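Local coordinates for Tol-Pal system protein TolB (Acinetobacter baumannii, PDB 7MX5) that probably acts in the periplasm as part of the Tol-Pal system, which helps the outer membrane invaginate during cell division and keeps it intact, at residues T308-D312 with G313-A317. Sequence-based numbering, arbitrary orientation.
Sequences TLSAD and GKKIA
Gly313 closes the turn between two antiparallel strands: its N reaches back to Ser310 O in a weak, bent hydrogen bond (2.9 Å). Its positive phi (91°), a backbone shape glycine readily adopts, swings the chain round into the second strand. At Lys314 the backbone N is held by the Asp312 carboxylate, 2.6 Å to OD1 and nearly in line with the C-O bond. Asp312 can reach forward because CG sits between its backbone N and carbonyl carbon (chi1 58°). Asp312 OD1 takes a second hydrogen bond, from Ser310 OG (2.7 Å), which meets it from above the carboxylate plane. The aliphatic start of Lys314 runs past OD1, and its NZ is only weakly bonded to Asp312 O. Lys315 brings the strands together through two backbone atoms gripped by one serine: its N donates to Ser310 OG (3.1 Å), while its O accepts a nearly straight bond from Ser310 N (167°). Its side chain leads away to a salt bridge with Asp333. Ile316 forms a non-hydrogen-bonded pair with Leu309; the two side chains lie side by side, Ile316 CG1 3.6 Å from Leu309 CD1, and the Ile316 CA-H faces Thr308 O. Ala317 pairs with Thr308 through two backbone hydrogen bonds, N to O in each direction, and its CB meets Thr308 CG2 at 3.6 Å on the face where Phe353 also packs against Ala317. This is a beta hairpin with a turn pinned by Ser and Asp side chains, linking the first two strands of a four-stranded antiparallel blade in the TolB beta-propeller.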
loop_
_atom_site.group_PDB
_atom_site.type_symbol
_atom_site.label_atom_id
_atom_site.label_comp_id
_atom_site.label_asym_id
_atom_site.label_seq_id
_atom_site.Cartn_x
_atom_site.Cartn_y
_atom_site.Cartn_z
ATOM N N THR A 308 9.600 -3.083 6.804
ATOM C CA THR A 308 8.227 -2.853 7.224
ATOM C C THR A 308 7.529 -4.197 7.372
ATOM O O THR A 308 7.896 -5.179 6.723
ATOM C CB THR A 308 7.465 -1.956 6.234
ATOM O OG1 THR A 308 6.127 -1.749 6.704
ATOM C CG2 THR A 308 7.424 -2.590 4.854
ATOM N N LEU A 309 6.522 -4.232 8.238
ATOM C CA LEU A 309 5.856 -5.471 8.615
ATOM C C LEU A 309 4.564 -5.654 7.831
ATOM O O LEU A 309 3.827 -4.693 7.592
ATOM C CB LEU A 309 5.547 -5.490 10.115
ATOM C CG LEU A 309 6.710 -5.693 11.088
ATOM C CD1 LEU A 309 7.709 -6.700 10.543
ATOM C CD2 LEU A 309 7.387 -4.369 11.402
ATOM N N SER A 310 4.294 -6.896 7.440
ATOM C CA SER A 310 2.992 -7.233 6.887
ATOM C C SER A 310 1.948 -7.255 7.997
ATOM O O SER A 310 2.261 -7.487 9.168
ATOM C CB SER A 310 3.044 -8.588 6.178
ATOM O OG SER A 310 3.275 -9.639 7.098
ATOM N N ALA A 311 0.694 -6.998 7.616
ATOM C CA ALA A 311 -0.379 -6.936 8.604
ATOM C C ALA A 311 -0.521 -8.255 9.354
ATOM O O ALA A 311 -0.821 -8.267 10.554
ATOM C CB ALA A 311 -1.696 -6.556 7.928
ATOM N N ASP A 312 -0.303 -9.377 8.663
ATOM C CA ASP A 312 -0.361 -10.676 9.325
ATOM C C ASP A 312 0.798 -10.869 10.294
ATOM O O ASP A 312 0.668 -11.613 11.274
ATOM C CB ASP A 312 -0.384 -11.793 8.279
ATOM C CG ASP A 312 0.824 -11.756 7.355
ATOM O OD1 ASP A 312 1.967 -11.878 7.841
ATOM O OD2 ASP A 312 0.628 -11.606 6.131
ATOM N N GLY A 313 1.930 -10.221 10.040
ATOM C CA GLY A 313 3.069 -10.307 10.931
ATOM C C GLY A 313 4.058 -11.408 10.624
ATOM O O GLY A 313 4.888 -11.726 11.483
ATOM N N LYS A 314 4.004 -11.999 9.432
ATOM C CA LYS A 314 4.916 -13.071 9.056
ATOM C C LYS A 314 5.876 -12.684 7.941
ATOM O O LYS A 314 6.699 -13.514 7.539
ATOM C CB LYS A 314 4.128 -14.320 8.640
ATOM C CG LYS A 314 2.778 -14.479 9.320
ATOM C CD LYS A 314 2.525 -15.920 9.733
ATOM C CE LYS A 314 1.251 -16.040 10.554
ATOM N NZ LYS A 314 1.175 -14.997 11.616
ATOM N N LYS A 315 5.802 -11.456 7.426
ATOM C CA LYS A 315 6.637 -11.032 6.313
ATOM C C LYS A 315 7.256 -9.672 6.600
ATOM O O LYS A 315 6.717 -8.874 7.374
ATOM C CB LYS A 315 5.841 -10.965 5.000
ATOM C CG LYS A 315 5.048 -12.222 4.681
ATOM C CD LYS A 315 5.895 -13.225 3.916
ATOM C CE LYS A 315 5.053 -14.386 3.407
ATOM N NZ LYS A 315 5.816 -15.665 3.401
ATOM N N ILE A 316 8.395 -9.416 5.959
ATOM C CA ILE A 316 9.107 -8.149 6.068
ATOM C C ILE A 316 9.467 -7.686 4.664
ATOM O O ILE A 316 10.162 -8.400 3.932
ATOM C CB ILE A 316 10.378 -8.266 6.927
ATOM C CG1 ILE A 316 10.024 -8.478 8.399
ATOM C CG2 ILE A 316 11.247 -7.025 6.762
ATOM C CD1 ILE A 316 11.232 -8.714 9.284
ATOM N N ALA A 317 8.999 -6.499 4.288
ATOM C CA ALA A 317 9.442 -5.836 3.070
ATOM C C ALA A 317 10.562 -4.871 3.428
ATOM O O ALA A 317 10.406 -4.041 4.329
ATOM C CB ALA A 317 8.290 -5.093 2.389
#